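Local coordinates for subdomain of Desmoplakin Carboxy-Terminal domain (DPCT) (Homo sapiens, PDB 1LM5), which probably helps fasten intermediate filaments to desmosomes, being a plakin-repeat fragment from the filament-binding carboxy-terminal domain of desmoplakin, at residues B[40-45]-B[164-169]; B[65-68]-B[73-76]; B[123-128]-B[179-184]; B[135-140]-B[145-150]. All coordinates share one frame; numbering follows the deposited sequence.

Interaction 1 (B[40-45]-B[164-169]); sequences QRLLEA and KILTCP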
loop_
_atom_site.group_PDB
_atom_site.type_symbol
_atom_site.label_atom_id
_atom_site.label_comp_id
_atom_site.label_asym_id
_atom_site.label_seq_id
_atom_site.Cartn_x
_atom_site.Cartn_y
_atom_site.Cartn_z
ATOM N N GLN B 40 -11.862 19.978 3.975
ATOM C CA GLN B 40 -11.350 19.644 2.660
ATOM C C GLN B 40 -9.967 19.028 2.787
ATOM O O GLN B 40 -9.642 18.054 2.131
ATOM C CB GLN B 40 -11.239 20.893 1.788
ATOM C CG GLN B 40 -10.619 20.605 0.438
ATOM C CD GLN B 40 -10.506 21.859 -0.396
ATOM O OE1 GLN B 40 -11.438 22.667 -0.431
ATOM N NE2 GLN B 40 -9.380 22.026 -1.081
ATOM N N ARG B 41 -9.143 19.608 3.640
ATOM C CA ARG B 41 -7.796 19.103 3.781
ATOM C C ARG B 41 -7.764 17.745 4.418
ATOM O O ARG B 41 -6.938 16.928 4.052
ATOM C CB ARG B 41 -6.949 20.114 4.530
ATOM C CG ARG B 41 -6.687 21.274 3.611
ATOM C CD ARG B 41 -6.100 22.476 4.265
ATOM N NE ARG B 41 -5.976 23.496 3.233
ATOM C CZ ARG B 41 -5.476 24.707 3.429
ATOM N NH1 ARG B 41 -5.045 25.067 4.632
ATOM N NH2 ARG B 41 -5.399 25.549 2.407
ATOM N N LEU B 42 -8.672 17.478 5.352
ATOM C CA LEU B 42 -8.683 16.150 5.949
ATOM C C LEU B 42 -9.071 15.176 4.850
ATOM O O LEU B 42 -8.565 14.060 4.804
ATOM C CB LEU B 42 -9.689 16.058 7.090
ATOM C CG LEU B 42 -9.269 16.889 8.300
ATOM C CD1 LEU B 42 -10.362 16.826 9.342
ATOM C CD2 LEU B 42 -7.950 16.382 8.845
ATOM N N LEU B 43 -9.976 15.609 3.971
ATOM C CA LEU B 43 -10.419 14.764 2.860
ATOM C C LEU B 43 -9.284 14.629 1.847
ATOM O O LEU B 43 -9.118 13.580 1.241
ATOM C CB LEU B 43 -11.643 15.363 2.155
ATOM C CG LEU B 43 -13.089 14.989 2.506
ATOM C CD1 LEU B 43 -13.135 13.791 3.429
ATOM C CD2 LEU B 43 -13.797 16.180 3.077
ATOM N N GLU B 44 -8.511 15.691 1.650
ATOM C CA GLU B 44 -7.398 15.600 0.708
ATOM C C GLU B 44 -6.430 14.555 1.215
ATOM O O GLU B 44 -5.930 13.742 0.454
ATOM C CB GLU B 44 -6.667 16.935 0.587
ATOM C CG GLU B 44 -7.489 18.023 -0.058
ATOM C CD GLU B 44 -6.771 19.347 -0.053
ATOM O OE1 GLU B 44 -5.928 19.558 0.844
ATOM O OE2 GLU B 44 -7.066 20.177 -0.934
ATOM N N ALA B 45 -6.175 14.581 2.515
ATOM C CA ALA B 45 -5.256 13.628 3.111
ATOM C C ALA B 45 -5.704 12.208 2.777
ATOM O O ALA B 45 -4.879 11.319 2.600
ATOM C CB ALA B 45 -5.199 13.824 4.616
ATOM N N LYS B 164 0.731 24.838 9.800
ATOM C CA LYS B 164 -0.514 24.576 10.531
ATOM C C LYS B 164 -1.662 24.844 9.565
ATOM O O LYS B 164 -2.327 25.877 9.630
ATOM C CB LYS B 164 -0.610 25.505 11.742
ATOM C CG LYS B 164 0.608 25.457 12.665
ATOM C CD LYS B 164 0.847 24.051 13.218
ATOM C CE LYS B 164 1.977 24.021 14.241
ATOM N NZ LYS B 164 2.243 22.639 14.759
ATOM N N ILE B 165 -1.889 23.896 8.663
ATOM C CA ILE B 165 -2.911 24.036 7.637
ATOM C C ILE B 165 -4.317 23.662 8.068
ATOM O O ILE B 165 -5.258 23.784 7.288
ATOM C CB ILE B 165 -2.549 23.186 6.404
ATOM C CG1 ILE B 165 -2.537 21.705 6.788
ATOM C CG2 ILE B 165 -1.186 23.607 5.870
ATOM C CD1 ILE B 165 -2.244 20.776 5.630
ATOM N N LEU B 166 -4.469 23.203 9.303
ATOM C CA LEU B 166 -5.784 22.802 9.770
ATOM C C LEU B 166 -6.254 23.595 10.969
ATOM O O LEU B 166 -5.453 24.079 11.763
ATOM C CB LEU B 166 -5.778 21.324 10.174
ATOM C CG LEU B 166 -5.111 20.311 9.243
ATOM C CD1 LEU B 166 -5.280 18.912 9.827
ATOM C CD2 LEU B 166 -5.731 20.387 7.859
ATOM N N THR B 167 -7.565 23.736 11.085
ATOM C CA THR B 167 -8.131 24.384 12.244
ATOM C C THR B 167 -8.607 23.180 13.025
ATOM O O THR B 167 -9.487 22.456 12.568
ATOM C CB THR B 167 -9.331 25.258 11.898
ATOM O OG1 THR B 167 -8.892 26.372 11.116
ATOM C CG2 THR B 167 -9.998 25.748 13.166
ATOM N N CYS B 168 -7.985 22.937 14.173
ATOM C CA CYS B 168 -8.353 21.812 15.020
ATOM C C CYS B 168 -9.841 21.972 15.301
ATOM O O CYS B 168 -10.264 22.971 15.873
ATOM C CB CYS B 168 -7.556 21.861 16.329
ATOM S SG CYS B 168 -7.820 20.458 17.418
ATOM N N PRO B 169 -10.651 20.989 14.893
ATOM C CA PRO B 169 -12.105 21.007 15.082
ATOM C C PRO B 169 -12.577 21.170 16.510
ATOM O O PRO B 169 -13.701 21.611 16.741
ATOM C CB PRO B 169 -12.544 19.674 14.492
ATOM C CG PRO B 169 -11.545 19.437 13.424
ATOM C CD PRO B 169 -10.252 19.806 14.112
#
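The planar guanidinium of R41 offers its edge, rather than a face, to I165. At that edge NH1 donates to the carbonyl O of I165 over 3.0 Å, with an N-H...O angle of 158°. The acceptor lies close to the guanidinium plane, and the donor lies in turn in the carbonyl plane, on a lone pair of the oxygen. A single N-H thus couples two nearly coplanar groups, which limits how far the guanidinium can turn. The second flat pair belongs to the helix: NE2 of Q40 donates, within the plane of its amide, to OE2 of E44, which receives it from well above the carboxylate plane.

R41 bridges the gap because its chain is extended from CG to NE, and its aliphatic part is used as well. Its CB packs 3.6 Å from CD2 of L166, and the two side chains meet at a slant. The other methyl of L166, CD1, touches CD2 of L42 at 3.8 Å, so the forked leucine spans two successive helix residues.

Here helix 36-47 is laid against the first strand of the hairpin 166-167/174-175. The strand carries a classic beta bulge here, two successive residues, I165 and L166, standing across from I175 alone. At this bulge the I165 carbonyl meets the arginine, while L166 points its methyls at the helix.

Beyond the pair, Y177 and A180 of helix 177-183 pack on L166, and Y177 also touches L42. R117 of helix 112-124 lies against both R41 and I165, and its NE forms a salt bridge with OE1 of E44.

Interaction 2 (B[65-68]-B[73-76]); sequences DAVS and DQDM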
loop_
_atom_site.group_PDB
_atom_site.type_symbol
_atom_site.label_atom_id
_atom_site.label_comp_id
_atom_site.label_asym_id
_atom_site.label_seq_id
_atom_site.Cartn_x
_atom_site.Cartn_y
_atom_site.Cartn_z
ATOM N N ASP B 65 -17.307 7.765 -6.110
ATOM C CA ASP B 65 -18.033 6.893 -5.201
ATOM C C ASP B 65 -18.335 7.589 -3.877
ATOM O O ASP B 65 -19.398 7.378 -3.295
ATOM C CB ASP B 65 -17.236 5.616 -4.963
ATOM C CG ASP B 65 -17.218 4.718 -6.184
ATOM O OD1 ASP B 65 -16.502 3.697 -6.171
ATOM O OD2 ASP B 65 -17.932 5.036 -7.160
ATOM N N ALA B 66 -17.403 8.414 -3.403
ATOM C CA ALA B 66 -17.614 9.139 -2.149
ATOM C C ALA B 66 -18.796 10.089 -2.332
ATOM O O ALA B 66 -19.604 10.279 -1.419
ATOM C CB ALA B 66 -16.367 9.920 -1.759
ATOM N N VAL B 67 -18.900 10.695 -3.510
ATOM C CA VAL B 67 -20.034 11.589 -3.748
ATOM C C VAL B 67 -21.296 10.740 -3.811
ATOM O O VAL B 67 -22.312 11.066 -3.204
ATOM C CB VAL B 67 -19.888 12.373 -5.070
ATOM C CG1 VAL B 67 -21.233 13.013 -5.461
ATOM C CG2 VAL B 67 -18.838 13.443 -4.902
ATOM N N SER B 68 -21.215 9.640 -4.541
ATOM C CA SER B 68 -22.350 8.753 -4.686
ATOM C C SER B 68 -22.874 8.262 -3.342
ATOM O O SER B 68 -24.071 8.093 -3.167
ATOM C CB SER B 68 -21.963 7.567 -5.570
ATOM O OG SER B 68 -21.735 8.034 -6.886
ATOM N N ASP B 73 -19.709 15.938 -0.690
ATOM C CA ASP B 73 -20.652 16.518 -1.628
ATOM C C ASP B 73 -19.954 16.828 -2.945
ATOM O O ASP B 73 -18.727 16.761 -3.042
ATOM C CB ASP B 73 -21.323 17.763 -1.027
ATOM C CG ASP B 73 -20.363 18.915 -0.804
ATOM O OD1 ASP B 73 -20.626 19.720 0.116
ATOM O OD2 ASP B 73 -19.364 19.031 -1.544
ATOM N N GLN B 74 -20.747 17.138 -3.967
ATOM C CA GLN B 74 -20.233 17.417 -5.302
ATOM C C GLN B 74 -19.150 18.486 -5.370
ATOM O O GLN B 74 -18.108 18.279 -5.987
ATOM C CB GLN B 74 -21.380 17.829 -6.230
ATOM C CG GLN B 74 -22.475 16.790 -6.402
ATOM C CD GLN B 74 -23.594 16.933 -5.387
ATOM O OE1 GLN B 74 -24.694 16.406 -5.586
ATOM N NE2 GLN B 74 -23.322 17.643 -4.291
ATOM N N ASP B 75 -19.400 19.637 -4.758
ATOM C CA ASP B 75 -18.419 20.714 -4.776
ATOM C C ASP B 75 -17.094 20.271 -4.152
ATOM O O ASP B 75 -16.022 20.571 -4.685
ATOM C CB ASP B 75 -18.980 21.941 -4.061
ATOM C CG ASP B 75 -20.055 22.634 -4.876
ATOM O OD1 ASP B 75 -20.814 23.445 -4.307
ATOM O OD2 ASP B 75 -20.128 22.371 -6.098
ATOM N N MET B 76 -17.168 19.543 -3.040
ATOM C CA MET B 76 -15.954 19.068 -2.392
ATOM C C MET B 76 -15.195 18.120 -3.319
ATOM O O MET B 76 -13.978 18.200 -3.418
ATOM C CB MET B 76 -16.284 18.367 -1.065
ATOM C CG MET B 76 -15.061 17.885 -0.299
ATOM S SD MET B 76 -14.044 19.239 0.280
ATOM C CE MET B 76 -15.022 19.810 1.654
#
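V67 and Q74 meet with their side chains at about a right angle: the short fork of the valine is directed toward the second segment, while the glutamine runs across it. The touching atoms are CG1 of V67 and CG of Q74, 4.1 Å apart, so it is the aliphatic root of the glutamine, and not its amide, that makes the contact. A bend at chi2 (90°) turns the amide of Q74 off the line of its first carbons. The other valine branch, CG2, settles against the backbone instead and comes 3.8 Å from the carbonyl O of D73. With CG1 anti to the backbone N of V67 (chi1 165°), one methyl is left for the side chain of Q74 and the other for the peptide before it. No hydrogen bond joins the two segments; the contact is modest van der Waals packing at the surface.

A short loop connects helix 63-68 to helix 74-88. This is a concrete case of a helix being capped just where it packs on its predecessor. D73 is the N-cap: its OD2 accepts from the backbone N of M76 at 2.7 Å, with an N-H...O angle of 163°, and is met nearly along its C-O bond. The first side-chain bond of D73 leads away from 65-68, and it is the main-chain O that meets CG2.

I72, in the intervening loop, packs on V67 and shares a backbone hydrogen bond with A66. M76 turns from the contact and rests on Q40 and L43 of helix 36-47.

Interaction 3 (B[123-128]-B[179-184]); sequences YLTGGL and DAINRS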
loop_
_atom_site.group_PDB
_atom_site.type_symbol
_atom_site.label_atom_id
_atom_site.label_comp_id
_atom_site.label_asym_id
_atom_site.label_seq_id
_atom_site.Cartn_x
_atom_site.Cartn_y
_atom_site.Cartn_z
ATOM N N TYR B 123 3.347 11.310 3.500
ATOM C CA TYR B 123 4.484 11.045 4.355
ATOM C C TYR B 123 4.074 10.609 5.755
ATOM O O TYR B 123 4.523 9.578 6.256
ATOM C CB TYR B 123 5.356 12.292 4.439
ATOM C CG TYR B 123 6.629 12.046 5.192
ATOM C CD1 TYR B 123 7.695 11.398 4.588
ATOM C CD2 TYR B 123 6.756 12.428 6.529
ATOM C CE1 TYR B 123 8.855 11.134 5.290
ATOM C CE2 TYR B 123 7.912 12.168 7.237
ATOM C CZ TYR B 123 8.958 11.519 6.612
ATOM O OH TYR B 123 10.113 11.244 7.306
ATOM N N LEU B 124 3.215 11.407 6.377
ATOM C CA LEU B 124 2.733 11.146 7.724
ATOM C C LEU B 124 1.937 9.866 7.863
ATOM O O LEU B 124 1.798 9.349 8.962
ATOM C CB LEU B 124 1.863 12.307 8.210
ATOM C CG LEU B 124 2.594 13.596 8.585
ATOM C CD1 LEU B 124 1.573 14.699 8.826
ATOM C CD2 LEU B 124 3.461 13.360 9.820
ATOM N N THR B 125 1.422 9.351 6.758
ATOM C CA THR B 125 0.618 8.146 6.833
ATOM C C THR B 125 1.277 6.906 6.253
ATOM O O THR B 125 0.595 5.962 5.861
ATOM C CB THR B 125 -0.744 8.364 6.162
ATOM O OG1 THR B 125 -0.556 8.840 4.820
ATOM C CG2 THR B 125 -1.561 9.402 6.955
ATOM N N GLY B 126 2.601 6.903 6.196
ATOM C CA GLY B 126 3.274 5.726 5.684
ATOM C C GLY B 126 4.367 5.973 4.671
ATOM O O GLY B 126 5.313 5.196 4.588
ATOM N N GLY B 127 4.246 7.044 3.897
ATOM C CA GLY B 127 5.265 7.325 2.911
ATOM C C GLY B 127 4.660 7.885 1.651
ATOM O O GLY B 127 3.472 7.706 1.388
ATOM N N LEU B 128 5.486 8.555 0.861
ATOM C CA LEU B 128 5.025 9.147 -0.373
ATOM C C LEU B 128 4.490 8.088 -1.304
ATOM O O LEU B 128 4.947 6.942 -1.292
ATOM C CB LEU B 128 6.154 9.896 -1.066
ATOM C CG LEU B 128 6.760 11.044 -0.266
ATOM C CD1 LEU B 128 7.687 11.830 -1.176
ATOM C CD2 LEU B 128 5.647 11.937 0.273
ATOM N N ASP B 179 -0.036 17.142 13.878
ATOM C CA ASP B 179 -0.700 17.468 15.137
ATOM C C ASP B 179 -2.048 16.780 15.204
ATOM O O ASP B 179 -2.435 16.267 16.243
ATOM C CB ASP B 179 -0.960 18.967 15.258
ATOM C CG ASP B 179 0.305 19.774 15.382
ATOM O OD1 ASP B 179 0.316 20.918 14.888
ATOM O OD2 ASP B 179 1.276 19.272 15.981
ATOM N N ALA B 180 -2.770 16.815 14.090
ATOM C CA ALA B 180 -4.088 16.216 14.013
ATOM C C ALA B 180 -4.010 14.736 14.367
ATOM O O ALA B 180 -4.820 14.244 15.135
ATOM C CB ALA B 180 -4.665 16.401 12.620
ATOM N N ILE B 181 -3.023 14.035 13.818
ATOM C CA ILE B 181 -2.884 12.618 14.101
ATOM C C ILE B 181 -2.568 12.410 15.576
ATOM O O ILE B 181 -3.061 11.473 16.202
ATOM C CB ILE B 181 -1.777 11.992 13.245
ATOM C CG1 ILE B 181 -2.194 12.025 11.779
ATOM C CG2 ILE B 181 -1.515 10.563 13.685
ATOM C CD1 ILE B 181 -1.094 11.595 10.821
ATOM N N ASN B 182 -1.751 13.289 16.138
ATOM C CA ASN B 182 -1.405 13.160 17.545
ATOM C C ASN B 182 -2.564 13.497 18.476
ATOM O O ASN B 182 -2.609 13.027 19.609
ATOM C CB ASN B 182 -0.189 14.024 17.866
ATOM C CG ASN B 182 1.101 13.366 17.437
ATOM O OD1 ASN B 182 1.420 12.262 17.883
ATOM N ND2 ASN B 182 1.848 14.032 16.560
ATOM N N ARG B 183 -3.503 14.303 17.990
ATOM C CA ARG B 183 -4.668 14.701 18.779
ATOM C C ARG B 183 -5.881 13.850 18.445
ATOM O O ARG B 183 -6.961 14.051 18.991
ATOM C CB ARG B 183 -4.986 16.173 18.515
ATOM C CG ARG B 183 -3.961 17.106 19.113
ATOM C CD ARG B 183 -4.000 18.498 18.520
ATOM N NE ARG B 183 -2.950 19.318 19.115
ATOM C CZ ARG B 183 -2.947 19.713 20.386
ATOM N NH1 ARG B 183 -3.945 19.373 21.193
ATOM N NH2 ARG B 183 -1.931 20.420 20.857
ATOM N N SER B 184 -5.699 12.898 17.540
ATOM C CA SER B 184 -6.785 12.023 17.129
ATOM C C SER B 184 -6.904 10.840 18.074
ATOM O O SER B 184 -5.979 10.518 18.817
ATOM C CB SER B 184 -6.539 11.503 15.712
ATOM O OG SER B 184 -5.379 10.681 15.687
#
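I181 pushes its terminal methyl, CD1, into the contact and makes every close approach of its own segment with that one atom. CD1 lies 4.0 Å from CB of L124 and 4.1 Å from the carbonyl O of the same residue, and it reaches the CG2 methyl of T125 at a looser 4.5 Å. The first shell is therefore a single methyl set over the root of a leucine and beside the methyl of a threonine. The fork of L124 stands farther back than its CB. CG1 of I181 sits anti to the carbonyl carbon (chi1 -66°) and CD1 continues in the extended direction (chi2 172°), which gives the side chain its full length toward L124. This matters because the two backbones stay far apart, with L124 and I181 still 8.6 Å apart between CA atoms.

Two helices far apart in the chain are joined in this way: helix 177-183 is brought against the place where the chain leaves helix 112-124. The departure is shaped by glycines. G126 has a positive phi, and its N bonds back to the carbonyl O of Y123 at 3.3 Å; G127 also has a positive phi, and the chain then runs on toward strand 129-130.

In the next shell Y177 packs on both L124 and T125. OG1 of T125 is held by the carbonyl O of F121 and by NH2 of R136, fixing the polar branch and leaving the methyl for I181. From the second subunit R155 donates to the carbonyl O of G126, and R151 makes a cation-pi contact with Y123.

Interaction 4 (B[135-140]-B[145-150]); sequences GRISTE and KGFIDG
Apolar packing centred on I137 carries this contact, and its closest approach is to the F147 ring. The CD1 methyl of I137 lies 3.9 Å from CE1 and 4.2 Å from CD1 of the F147 ring, and the isoleucine approaches the phenylalanine at a slant. CG1 of I137 is wedged between its own backbone N and carbonyl carbon (chi1 61°), and the chain then runs out extended to bring CD1 to the ring. The same methyl reaches CG of K145 at 4.4 Å, so the aliphatic part of the lysine borders the patch while its NZ pairs with E132.

Backbone capping is the second kind of interaction, and it shapes both ends of helix 139-145. S138 is the N-cap, its OG accepting from the backbone N of E141. At the other end G146 has a positive phi (82°) and closes a Schellman motif, turning the chain so that F147 comes back toward I137. D149 then caps helix 150-157 through OD2 and the N of A152.

A hairpin followed by two helices is the plan expected of a plakin repeat, and I137 sits where hairpin 129-130/135-136 passes into the helices, its backbone bonded to L128. D130 touches both I137 and F147, A142 of helix 139-145 packs on I137, and E103 of helix 101-106 lies against F147, while Y112 of the second subunit reaches I137.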
loop_
_atom_site.group_PDB
_atom_site.type_symbol
_atom_site.label_atom_id
_atom_site.label_comp_id
_atom_site.label_asym_id
_atom_site.label_seq_id
_atom_site.Cartn_x
_atom_site.Cartn_y
_atom_site.Cartn_z
ATOM N N GLY B 135 1.453 2.823 -4.928
ATOM C CA GLY B 135 1.797 2.267 -3.634
ATOM C C GLY B 135 2.654 3.273 -2.903
ATOM O O GLY B 135 3.060 4.276 -3.481
ATOM N N ARG B 136 2.925 3.021 -1.634
ATOM C CA ARG B 136 3.748 3.929 -0.869
ATOM C C ARG B 136 5.180 3.446 -0.940
ATOM O O ARG B 136 5.435 2.243 -1.050
ATOM C CB ARG B 136 3.299 3.954 0.581
ATOM C CG ARG B 136 1.908 4.480 0.774
ATOM C CD ARG B 136 1.601 4.451 2.246
ATOM N NE ARG B 136 0.275 4.956 2.568
ATOM C CZ ARG B 136 0.017 6.218 2.894
ATOM N NH1 ARG B 136 0.997 7.112 2.928
ATOM N NH2 ARG B 136 -1.213 6.564 3.238
ATOM N N ILE B 137 6.111 4.388 -0.876
ATOM C CA ILE B 137 7.514 4.047 -0.932
ATOM C C ILE B 137 8.263 4.782 0.153
ATOM O O ILE B 137 7.796 5.802 0.664
ATOM C CB ILE B 137 8.109 4.419 -2.293
ATOM C CG1 ILE B 137 7.988 5.932 -2.512
ATOM C CG2 ILE B 137 7.407 3.637 -3.380
ATOM C CD1 ILE B 137 8.646 6.414 -3.776
ATOM N N SER B 138 9.429 4.257 0.510
ATOM C CA SER B 138 10.240 4.882 1.533
ATOM C C SER B 138 10.691 6.216 0.963
ATOM O O SER B 138 10.658 6.429 -0.251
ATOM C CB SER B 138 11.469 4.019 1.842
ATOM O OG SER B 138 12.296 3.913 0.691
ATOM N N THR B 139 11.113 7.120 1.829
ATOM C CA THR B 139 11.581 8.403 1.340
ATOM C C THR B 139 12.853 8.139 0.535
ATOM O O THR B 139 13.079 8.770 -0.492
ATOM C CB THR B 139 11.866 9.344 2.492
ATOM O OG1 THR B 139 13.036 8.907 3.185
ATOM C CG2 THR B 139 10.693 9.320 3.459
ATOM N N GLU B 140 13.665 7.186 0.989
ATOM C CA GLU B 140 14.884 6.850 0.268
ATOM C C GLU B 140 14.531 6.544 -1.189
ATOM O O GLU B 140 15.177 7.037 -2.114
ATOM C CB GLU B 140 15.565 5.622 0.883
ATOM C CG GLU B 140 16.146 5.817 2.290
ATOM C CD GLU B 140 15.105 6.211 3.335
ATOM O OE1 GLU B 140 14.025 5.580 3.387
ATOM O OE2 GLU B 140 15.379 7.155 4.116
ATOM N N LYS B 145 13.818 7.815 -7.003
ATOM C CA LYS B 145 12.953 8.071 -8.148
ATOM C C LYS B 145 13.064 9.525 -8.590
ATOM O O LYS B 145 12.608 9.883 -9.669
ATOM C CB LYS B 145 11.501 7.761 -7.793
ATOM C CG LYS B 145 11.279 6.361 -7.246
ATOM C CD LYS B 145 11.244 5.311 -8.333
ATOM C CE LYS B 145 9.978 5.428 -9.167
ATOM N NZ LYS B 145 9.932 4.395 -10.232
ATOM N N GLY B 146 13.664 10.354 -7.746
ATOM C CA GLY B 146 13.814 11.761 -8.074
ATOM C C GLY B 146 12.576 12.590 -7.774
ATOM O O GLY B 146 12.444 13.712 -8.265
ATOM N N PHE B 147 11.658 12.045 -6.983
ATOM C CA PHE B 147 10.443 12.778 -6.628
ATOM C C PHE B 147 10.825 14.003 -5.830
ATOM O O PHE B 147 10.310 15.098 -6.048
ATOM C CB PHE B 147 9.521 11.941 -5.739
ATOM C CG PHE B 147 8.832 10.819 -6.447
ATOM C CD1 PHE B 147 7.917 10.029 -5.767
ATOM C CD2 PHE B 147 9.094 10.543 -7.784
ATOM C CE1 PHE B 147 7.275 8.984 -6.409
ATOM C CE2 PHE B 147 8.457 9.502 -8.431
ATOM C CZ PHE B 147 7.547 8.718 -7.746
ATOM N N ILE B 148 11.719 13.790 -4.877
ATOM C CA ILE B 148 12.181 14.843 -3.992
ATOM C C ILE B 148 13.679 14.674 -3.837
ATOM O O ILE B 148 14.207 13.579 -4.026
ATOM C CB ILE B 148 11.544 14.698 -2.597
ATOM C CG1 ILE B 148 11.920 13.331 -2.013
ATOM C CG2 ILE B 148 10.036 14.802 -2.695
ATOM C CD1 ILE B 148 11.340 13.052 -0.629
ATOM N N ASP B 149 14.362 15.758 -3.504
ATOM C CA ASP B 149 15.796 15.692 -3.285
ATOM C C ASP B 149 15.983 15.676 -1.777
ATOM O O ASP B 149 15.007 15.750 -1.026
ATOM C CB ASP B 149 16.510 16.895 -3.918
ATOM C CG ASP B 149 15.986 18.238 -3.414
ATOM O OD1 ASP B 149 16.403 19.277 -3.980
ATOM O OD2 ASP B 149 15.176 18.265 -2.466
ATOM N N GLY B 150 17.226 15.567 -1.333
ATOM C CA GLY B 150 17.493 15.528 0.092
ATOM C C GLY B 150 16.865 16.666 0.869
ATOM O O GLY B 150 16.359 16.460 1.972
#

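How the interactions relate
From the N terminus, 40-45 opens interaction 1, which waits for its partner until 164-169. Well within that span, interaction 2 closes a very short loop joining helices 63-68 and 74-88. Next 123-128 opens interaction 3, and interaction 4 then opens and closes around helix 139-145 before either long loop is complete. The return of 164-169 closes interaction 1, and 179-184 closes interaction 3 last, so these two loops cross. Their centres are 11 Å apart, bridged by a K164 to D179 salt bridge. Together they tie hairpin 166-167/174-175 and helix 177-183 to helices 36-47 and 112-124, while interactions 2 and 4 lie on opposite sides of the chain's centre.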